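Local coordinates for translation initiation factor eIF2B, subunit delta (Archaeoglobus fulgidus, PDB 1T5O), which belongs to the eIF-2B alpha/beta/delta family and, as an MtnA-like member, probably interconverts methylthioribose-1-phosphate and methylthioribulose-1-phosphate, at the interface of chains A and B. Residues are numbered along the deposited sequence; one frame, centred on the assembly and turned at random. Chains: chain A/B, Translation initiation factor eIF2B, subunit delta.

Contact 1: the interface of chains A and B. Residues chain A 210-212, 216, 220, 225; chain B 304-305.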
loop_
_atom_site.group_PDB
_atom_site.type_symbol
_atom_site.label_atom_id
_atom_site.label_comp_id
_atom_site.label_asym_id
_atom_site.label_seq_id
_atom_site.Cartn_x
_atom_site.Cartn_y
_atom_site.Cartn_z
ATOM N N THR A 210 -4.636 10.274 11.900
ATOM C CA THR A 210 -5.585 9.555 11.060
ATOM C C THR A 210 -4.734 8.647 10.152
ATOM O O THR A 210 -3.748 9.093 9.555
ATOM C CB THR A 210 -6.433 10.533 10.212
ATOM O OG1 THR A 210 -7.091 11.442 11.091
ATOM C CG2 THR A 210 -7.494 9.785 9.402
ATOM N N LEU A 211 -5.135 7.386 10.076
ATOM C CA LEU A 211 -4.453 6.320 9.327
ATOM C C LEU A 211 -5.053 6.177 7.944
ATOM O O LEU A 211 -6.276 6.115 7.798
ATOM C CB LEU A 211 -4.653 4.992 10.064
ATOM C CG LEU A 211 -3.648 3.826 10.095
ATOM C CD1 LEU A 211 -4.401 2.544 10.177
ATOM C CD2 LEU A 211 -2.716 3.827 8.920
ATOM N N ILE A 212 -4.193 6.115 6.929
ATOM C CA ILE A 212 -4.646 5.952 5.535
ATOM C C ILE A 212 -3.703 4.992 4.883
ATOM O O ILE A 212 -2.640 4.706 5.432
ATOM C CB ILE A 212 -4.555 7.261 4.698
ATOM C CG1 ILE A 212 -3.102 7.801 4.651
ATOM C CG2 ILE A 212 -5.466 8.299 5.268
ATOM C CD1 ILE A 212 -2.937 8.975 3.651
ATOM N N MET A 216 -3.439 6.412 -0.680
ATOM C CA MET A 216 -4.384 7.512 -0.437
ATOM C C MET A 216 -3.695 8.860 -0.367
ATOM O O MET A 216 -4.351 9.880 -0.173
ATOM C CB MET A 216 -5.183 7.286 0.863
ATOM C CG MET A 216 -6.334 6.311 0.708
ATOM S SD MET A 216 -6.884 5.632 2.298
ATOM C CE MET A 216 -7.798 4.204 1.771
ATOM N N VAL A 220 -5.869 12.609 -0.528
ATOM C CA VAL A 220 -5.831 13.565 0.584
ATOM C C VAL A 220 -5.253 14.909 0.151
ATOM O O VAL A 220 -5.714 15.962 0.612
ATOM C CB VAL A 220 -5.084 13.012 1.875
ATOM C CG1 VAL A 220 -5.864 11.833 2.469
ATOM C CG2 VAL A 220 -3.640 12.586 1.559
ATOM N N MET A 225 -6.387 18.214 2.329
ATOM C CA MET A 225 -6.341 17.814 3.726
ATOM C C MET A 225 -4.932 17.909 4.345
ATOM O O MET A 225 -4.785 17.774 5.556
ATOM C CB MET A 225 -6.822 16.368 3.861
ATOM C CG MET A 225 -8.242 16.110 3.369
ATOM S SD MET A 225 -8.641 14.337 3.282
ATOM C CE MET A 225 -8.514 13.856 4.915
ATOM N N VAL B 304 -9.547 6.361 11.228
ATOM C CA VAL B 304 -9.231 5.898 9.881
ATOM C C VAL B 304 -9.974 6.653 8.791
ATOM O O VAL B 304 -11.122 7.076 8.962
ATOM C CB VAL B 304 -9.579 4.388 9.751
ATOM C CG1 VAL B 304 -9.588 3.943 8.290
ATOM C CG2 VAL B 304 -8.592 3.567 10.563
ATOM N N TYR B 305 -9.292 6.846 7.671
ATOM C CA TYR B 305 -9.895 7.464 6.501
ATOM C C TYR B 305 -9.729 6.350 5.420
ATOM O O TYR B 305 -8.595 5.987 5.022
ATOM C CB TYR B 305 -9.174 8.768 6.114
ATOM C CG TYR B 305 -9.740 9.426 4.862
ATOM C CD1 TYR B 305 -11.114 9.642 4.708
ATOM C CD2 TYR B 305 -8.901 9.780 3.807
ATOM C CE1 TYR B 305 -11.634 10.187 3.523
ATOM C CE2 TYR B 305 -9.399 10.328 2.639
ATOM C CZ TYR B 305 -10.761 10.529 2.498
ATOM O OH TYR B 305 -11.222 11.083 1.328
#

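Contact 2: the interface of chains A and B. Residues chain A 297-299; chain B 21, 195-196, 199.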
loop_
_atom_site.group_PDB
_atom_site.type_symbol
_atom_site.label_atom_id
_atom_site.label_comp_id
_atom_site.label_asym_id
_atom_site.label_seq_id
_atom_site.Cartn_x
_atom_site.Cartn_y
_atom_site.Cartn_z
ATOM N N ILE A 297 -1.977 -13.606 0.974
ATOM C CA ILE A 297 -2.616 -12.569 0.141
ATOM C C ILE A 297 -2.177 -12.547 -1.328
ATOM O O ILE A 297 -2.617 -11.687 -2.092
ATOM C CB ILE A 297 -2.429 -11.146 0.732
ATOM C CG1 ILE A 297 -0.936 -10.776 0.777
ATOM C CG2 ILE A 297 -3.088 -11.068 2.110
ATOM C CD1 ILE A 297 -0.636 -9.401 1.403
ATOM N N ALA A 298 -1.315 -13.485 -1.725
ATOM C CA ALA A 298 -0.839 -13.573 -3.100
ATOM C C ALA A 298 -0.517 -15.024 -3.445
ATOM O O ALA A 298 -0.363 -15.851 -2.551
ATOM C CB ALA A 298 0.425 -12.719 -3.266
ATOM N N PRO A 299 -0.428 -15.357 -4.743
ATOM C CA PRO A 299 -0.097 -16.746 -5.087
ATOM C C PRO A 299 1.286 -17.007 -4.492
ATOM O O PRO A 299 2.153 -16.133 -4.527
ATOM C CB PRO A 299 -0.076 -16.736 -6.613
ATOM C CG PRO A 299 -1.078 -15.659 -6.963
ATOM C CD PRO A 299 -0.764 -14.576 -5.946
ATOM N N PRO B 21 -6.194 -16.339 -3.356
ATOM C CA PRO B 21 -5.417 -17.058 -4.367
ATOM C C PRO B 21 -5.025 -18.487 -3.986
ATOM O O PRO B 21 -4.473 -19.212 -4.814
ATOM C CB PRO B 21 -4.196 -16.166 -4.533
ATOM C CG PRO B 21 -3.930 -15.747 -3.087
ATOM C CD PRO B 21 -5.335 -15.442 -2.559
ATOM N N SER B 195 -2.929 -8.367 -5.405
ATOM C CA SER B 195 -2.211 -9.582 -5.099
ATOM C C SER B 195 -3.093 -10.839 -5.082
ATOM O O SER B 195 -2.662 -11.894 -5.530
ATOM C CB SER B 195 -1.515 -9.404 -3.759
ATOM O OG SER B 195 -2.477 -9.145 -2.776
ATOM N N ARG B 196 -4.320 -10.724 -4.571
ATOM C CA ARG B 196 -5.202 -11.872 -4.489
ATOM C C ARG B 196 -5.773 -12.315 -5.816
ATOM O O ARG B 196 -5.847 -13.516 -6.090
ATOM C CB ARG B 196 -6.396 -11.596 -3.566
ATOM C CG ARG B 196 -6.060 -11.462 -2.094
ATOM C CD ARG B 196 -7.334 -11.322 -1.256
ATOM N NE ARG B 196 -8.246 -12.456 -1.465
ATOM C CZ ARG B 196 -9.389 -12.412 -2.154
ATOM N NH1 ARG B 196 -9.801 -11.272 -2.724
ATOM N NH2 ARG B 196 -10.118 -13.525 -2.280
ATOM N N CYS B 199 -2.765 -11.135 -9.727
ATOM C CA CYS B 199 -1.630 -12.027 -9.842
ATOM C C CYS B 199 -2.107 -13.442 -10.099
ATOM O O CYS B 199 -1.487 -14.198 -10.860
ATOM C CB CYS B 199 -0.780 -11.997 -8.573
ATOM S SG CYS B 199 0.124 -10.439 -8.345
#

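Contact 3: the interface of chains A and B. Residues chain A 187, 189-190, 289, 297; chain B 187, 189, 213.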
loop_
_atom_site.group_PDB
_atom_site.type_symbol
_atom_site.label_atom_id
_atom_site.label_comp_id
_atom_site.label_asym_id
_atom_site.label_seq_id
_atom_site.Cartn_x
_atom_site.Cartn_y
_atom_site.Cartn_z
ATOM N N GLU A 187 0.075 3.947 6.188
ATOM C CA GLU A 187 0.308 2.663 6.839
ATOM C C GLU A 187 1.714 2.148 6.593
ATOM O O GLU A 187 2.278 1.486 7.450
ATOM C CB GLU A 187 -0.744 1.619 6.424
ATOM C CG GLU A 187 -0.527 1.005 5.058
ATOM C CD GLU A 187 -1.551 -0.088 4.730
ATOM O OE1 GLU A 187 -2.006 -0.804 5.657
ATOM O OE2 GLU A 187 -1.878 -0.246 3.530
ATOM N N ARG A 189 3.362 0.134 3.649
ATOM C CA ARG A 189 3.544 -1.275 3.287
ATOM C C ARG A 189 5.024 -1.532 2.935
ATOM O O ARG A 189 5.747 -0.599 2.661
ATOM C CB ARG A 189 2.634 -1.609 2.103
ATOM C CG ARG A 189 1.151 -1.601 2.497
ATOM C CD ARG A 189 0.856 -2.796 3.346
ATOM N NE ARG A 189 0.988 -4.018 2.549
ATOM C CZ ARG A 189 1.121 -5.237 3.061
ATOM N NH1 ARG A 189 1.150 -5.414 4.382
ATOM N NH2 ARG A 189 1.220 -6.283 2.252
ATOM N N PRO A 190 5.486 -2.795 2.979
ATOM C CA PRO A 190 4.718 -3.994 3.345
ATOM C C PRO A 190 4.837 -4.388 4.832
ATOM O O PRO A 190 4.227 -5.369 5.249
ATOM C CB PRO A 190 5.316 -5.065 2.436
ATOM C CG PRO A 190 6.771 -4.722 2.503
ATOM C CD PRO A 190 6.752 -3.184 2.323
ATOM N N LEU A 289 5.211 -9.734 0.963
ATOM C CA LEU A 289 4.109 -9.386 0.047
ATOM C C LEU A 289 3.139 -10.551 -0.186
ATOM O O LEU A 289 2.070 -10.371 -0.768
ATOM C CB LEU A 289 4.648 -8.994 -1.329
ATOM C CG LEU A 289 5.200 -7.597 -1.653
ATOM C CD1 LEU A 289 4.064 -6.620 -1.767
ATOM C CD2 LEU A 289 6.187 -7.172 -0.603
ATOM N N ILE A 297 -1.977 -13.606 0.974
ATOM C CA ILE A 297 -2.616 -12.569 0.141
ATOM C C ILE A 297 -2.177 -12.547 -1.328
ATOM O O ILE A 297 -2.617 -11.687 -2.092
ATOM C CB ILE A 297 -2.429 -11.146 0.732
ATOM C CG1 ILE A 297 -0.936 -10.776 0.777
ATOM C CG2 ILE A 297 -3.088 -11.068 2.110
ATOM C CD1 ILE A 297 -0.636 -9.401 1.403
ATOM N N GLU B 187 -0.286 -4.333 -5.332
ATOM C CA GLU B 187 -1.113 -5.163 -4.443
ATOM C C GLU B 187 -2.506 -4.597 -4.226
ATOM O O GLU B 187 -3.448 -5.356 -3.967
ATOM C CB GLU B 187 -0.429 -5.398 -3.070
ATOM C CG GLU B 187 -0.348 -4.188 -2.162
ATOM C CD GLU B 187 0.293 -4.493 -0.802
ATOM O OE1 GLU B 187 0.739 -3.542 -0.144
ATOM O OE2 GLU B 187 0.341 -5.668 -0.385
ATOM N N ARG B 189 -3.966 -1.913 -1.797
ATOM C CA ARG B 189 -4.496 -1.881 -0.433
ATOM C C ARG B 189 -5.838 -1.136 -0.435
ATOM O O ARG B 189 -6.108 -0.356 -1.359
ATOM C CB ARG B 189 -3.468 -1.192 0.491
ATOM C CG ARG B 189 -2.238 -2.077 0.722
ATOM C CD ARG B 189 -2.580 -3.276 1.581
ATOM N NE ARG B 189 -2.886 -2.823 2.937
ATOM C CZ ARG B 189 -3.460 -3.565 3.877
ATOM N NH1 ARG B 189 -3.813 -4.817 3.616
ATOM N NH2 ARG B 189 -3.645 -3.054 5.092
ATOM N N THR B 213 4.274 -3.266 -3.921
ATOM C CA THR B 213 3.296 -2.558 -3.098
ATOM C C THR B 213 2.842 -1.367 -3.940
ATOM O O THR B 213 3.463 -1.042 -4.960
ATOM C CB THR B 213 3.887 -1.975 -1.799
ATOM O OG1 THR B 213 4.941 -1.064 -2.133
ATOM C CG2 THR B 213 4.412 -3.082 -0.907
HETATM O O HOH W 1 0.732 -8.183 -1.689
#

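Contact 4: the interface of chains A and B. Residues chain A 303-305; chain B 210-212, 225.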
loop_
_atom_site.group_PDB
_atom_site.type_symbol
_atom_site.label_atom_id
_atom_site.label_comp_id
_atom_site.label_asym_id
_atom_site.label_seq_id
_atom_site.Cartn_x
_atom_site.Cartn_y
_atom_site.Cartn_z
ATOM N N LYS A 303 6.226 -13.747 -8.512
ATOM C CA LYS A 303 7.472 -12.990 -8.531
ATOM C C LYS A 303 7.200 -11.671 -7.794
ATOM O O LYS A 303 6.192 -11.009 -8.039
ATOM C CB LYS A 303 7.877 -12.692 -9.968
ATOM C CG LYS A 303 9.165 -11.903 -10.064
ATOM C CD LYS A 303 9.657 -11.838 -11.495
ATOM C CE LYS A 303 11.115 -11.423 -11.521
ATOM N NZ LYS A 303 11.321 -10.187 -10.738
ATOM N N VAL A 304 8.116 -11.286 -6.922
ATOM C CA VAL A 304 7.984 -10.074 -6.112
ATOM C C VAL A 304 9.188 -9.122 -6.279
ATOM O O VAL A 304 10.331 -9.565 -6.358
ATOM C CB VAL A 304 7.869 -10.481 -4.622
ATOM C CG1 VAL A 304 7.856 -9.276 -3.704
ATOM C CG2 VAL A 304 6.639 -11.316 -4.418
ATOM N N TYR A 305 8.922 -7.827 -6.396
ATOM C CA TYR A 305 9.982 -6.821 -6.440
ATOM C C TYR A 305 9.706 -6.074 -5.143
ATOM O O TYR A 305 8.636 -5.449 -4.984
ATOM C CB TYR A 305 9.834 -5.905 -7.656
ATOM C CG TYR A 305 10.829 -4.776 -7.653
ATOM C CD1 TYR A 305 12.203 -5.025 -7.518
ATOM C CD2 TYR A 305 10.403 -3.454 -7.737
ATOM C CE1 TYR A 305 13.133 -3.965 -7.458
ATOM C CE2 TYR A 305 11.316 -2.395 -7.679
ATOM C CZ TYR A 305 12.663 -2.663 -7.539
ATOM O OH TYR A 305 13.528 -1.622 -7.453
ATOM N N THR B 210 4.739 -9.419 -11.968
ATOM C CA THR B 210 5.573 -9.167 -10.805
ATOM C C THR B 210 4.745 -8.325 -9.850
ATOM O O THR B 210 4.105 -7.348 -10.268
ATOM C CB THR B 210 6.857 -8.409 -11.190
ATOM O OG1 THR B 210 7.566 -9.193 -12.141
ATOM C CG2 THR B 210 7.771 -8.185 -9.942
ATOM N N LEU B 211 4.741 -8.720 -8.577
ATOM C CA LEU B 211 3.966 -8.040 -7.540
ATOM C C LEU B 211 4.770 -6.995 -6.767
ATOM O O LEU B 211 5.901 -7.252 -6.366
ATOM C CB LEU B 211 3.426 -9.077 -6.548
ATOM C CG LEU B 211 2.673 -8.592 -5.301
ATOM C CD1 LEU B 211 1.437 -7.799 -5.672
ATOM C CD2 LEU B 211 2.290 -9.808 -4.480
ATOM N N ILE B 212 4.180 -5.821 -6.570
ATOM C CA ILE B 212 4.830 -4.743 -5.830
ATOM C C ILE B 212 3.814 -4.075 -4.883
ATOM O O ILE B 212 2.613 -4.293 -5.031
ATOM C CB ILE B 212 5.374 -3.609 -6.780
ATOM C CG1 ILE B 212 4.212 -3.006 -7.599
ATOM C CG2 ILE B 212 6.468 -4.147 -7.690
ATOM C CD1 ILE B 212 4.569 -1.665 -8.291
ATOM N N MET B 225 11.059 0.721 -15.438
ATOM C CA MET B 225 10.607 -0.659 -15.542
ATOM C C MET B 225 9.217 -0.741 -16.202
ATOM O O MET B 225 8.777 -1.822 -16.574
ATOM C CB MET B 225 10.524 -1.286 -14.140
ATOM C CG MET B 225 11.873 -1.613 -13.503
ATOM S SD MET B 225 11.802 -1.825 -11.722
ATOM C CE MET B 225 11.091 -3.481 -11.627
HETATM O O HOH W 2 10.042 -8.736 -12.484
#

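Contact 1: the interface of chains A and B
B:Tyr305 lays its ring and beta carbon against a patch of chain A made by A:Thr210, A:Ile212, A:Val220 and A:Met225. This is an edge-strand pairing with an aromatic side chain docked next to it. Two methyls of strand 208-212 meet the tyrosine CB. A:Thr210 CG2 comes within 3.8 Å of B:Tyr305 CB, and A:Ile212 CG2 meets the same atom at an equal distance. Further out, the CD2-CE2 side of the ring meets A:Val220, whose CG1 is 3.8 Å from B:Tyr305 CE2. These two side chains run past each other in opposite directions. A:Met225 comes over a face: its CE methyl lies 4.2 Å above the plane of the B:Tyr305 ring, displaced toward the rim. The bend at chi3 of the methionine (63°) turns this methyl over the ring.

The backbone sets the position of the tyrosine. B:Tyr305 N donates a hydrogen bond to A:Leu211 O at 3.1 Å. A:Leu211 and B:Val304 form a parallel bridge, joining strand 208-212 of chain A to strand 303-304 of chain B. With CG of B:Tyr305 opposite its own backbone N (chi1 178°), the ring reaches away from this pairing toward helix 217-222, which carries A:Val220. A:Met216, in the 3-10 helix 214-216, closes the patch near the tyrosine backbone. Its thioether SD sits 3.2 Å from the carbonyl atom B:Tyr305 O.

Contact 2: the interface of chains A and B
Loop 297-299 of chain A meets the first turns of helix 193-204 of chain B and the loop that carries B:Pro21. In this eIF-2B/MtnA family protein the helix starts at B:Gln193, a predicted substrate-binding residue. The partner chain therefore packs beside an element that probably also serves the active site.

The polar link is between a side chain and a backbone carbonyl. B:Ser195 OG donates a hydrogen bond of 2.6 Å to A:Ile297 O. The hydroxyl stands 34° off the carbonyl plane. It is placed there by a chi1 of 60°, with OG between the backbone N and the carbonyl carbon of the serine. B:Arg196 adds a contact through its aliphatic stem, with CG 3.5 Å from A:Ile297 O. Its backbone N-H points away from that oxygen.

The remaining contacts are mostly apolar. A:Ala298 turns its methyl to the serine, with CB 3.9 Å from B:Ser195 CB. A:Pro299 sets its CD and CG atoms against the helix. Its CD lies 3.3 Å from the carbonyl B:Ser195 O and 3.7 Å from B:Cys199 CB. B:Pro21, which follows a cis peptide bond, approaches the same stretch of loop. Its CG is 3.5 Å from A:Ala298 C, the carbonyl carbon. The two prolines cross at about a right angle, where B:Pro21 CB and A:Pro299 CG are 4.0 Å apart.

Contact 3: the interface of chains A and B
A:Arg189 grips B:Glu187 and B:Arg189 grips A:Glu187, giving a reciprocal pair of salt bridges at the heart of this two-fold interface of an eIF-2B/MtnA family protein. Each arginine binds side-on, with NE and NH2 on different carboxylate oxygens. A:Arg189 NE donates to B:Glu187 OE1 at 2.7 Å, with the oxygen in the guanidinium plane. A:Arg189 NH2 reaches the syn lone pair of B:Glu187 OE2 at 2.8 Å. The two planes are 29° apart, so the bidentate grip is nearly flat. On the other side, B:Arg189 NE meets A:Glu187 OE2 at 2.8 Å, and NH2 takes A:Glu187 OE1. Bends at chi2 and chi3 (-72° and -67° in A:Arg189) fold the arginine round so that its NE edge faces the acid. Replacing A:Arg189 by a methionine would probably leave the carboxylate of B:Glu187 without its charged mate and less firmly fixed, with water 1 still on OE2.

The two arginines cross at about a right angle, A:Arg189 NE to B:Arg189 NE 4.1 Å; the paired carboxylates probably offset their like charges. Water 1 supplies a bridge, bonding to A:Leu289 O and to B:Glu187 OE2.

Apolar contacts centre on the methyl of B:Thr213. Its CG2 lies 3.7 Å from A:Leu289 CD1 and 3.8 Å from A:Arg189 CB, and also touches A:Pro190. Within chain A, A:Pro190 CB covers the centre of one guanidinium face of A:Arg189.

Contact 4: the interface of chains A and B
A:Lys303 passes across B:Thr210 while A:Tyr305 reaches toward B:Met225, both leaving a short parallel strand pairing. Strand 303-304 of chain A runs beside strand 209-212 of chain B in this eIF-2B/MtnA family protein, so a sheet edge continues across the chains. B:Leu211 N donates to A:Lys303 O at 2.8 Å, and A:Tyr305 N donates to B:Leu211 O at 3.1 Å.

The lysine stem is extended as far as CE and crosses the threonine at a slant. Its CD lies 3.4 Å from B:Thr210 OG1, and CG also touches the threonine methyl. A bend at chi4 (-52°) turns the side-chain amino group, NZ, toward water 2. That water is 2.6 Å from A:Lys303 NZ and also bonds to B:Thr210 OG1, so it ties the two polar ends together. With an alanine in place of A:Lys303, B:Thr210 would probably lose the aliphatic stem beside it and its water-borne link to chain A.

The ring of A:Tyr305 is met over a face and at an edge. B:Met225 comes over a face, its CE methyl 3.9 Å above the plane and shifted toward the rim. B:Ile212 CG2 instead lies at the edge, in the ring plane, and is 3.8 Å from A:Tyr305 CB. B:Thr210 CG2 meets that CB at the same distance. A chi1 of 174° carries the ring away from its own backbone N toward B:Met225.

All four contacts belong to one two-fold symmetric interface. Contacts 1 and 4 are near twins with the chains exchanged. Their C-alpha centres are about 26 Å apart, with contact 3 between them, about 16 Å from contact 1 and 12 Å from contact 4. Contacts 2 and 3 are about 11 Å apart and share A:Ile297. Strand pairing on both flanks and charge pairing in the middle fit a dimer, although the structure alone does not prove one. The centres lie about 18 to 24 Å from A:Asp234 or B:Asp234, the predicted proton donor, so a direct part in catalysis is not evident, although contact 2 includes a helix beginning at a predicted substrate-binding residue.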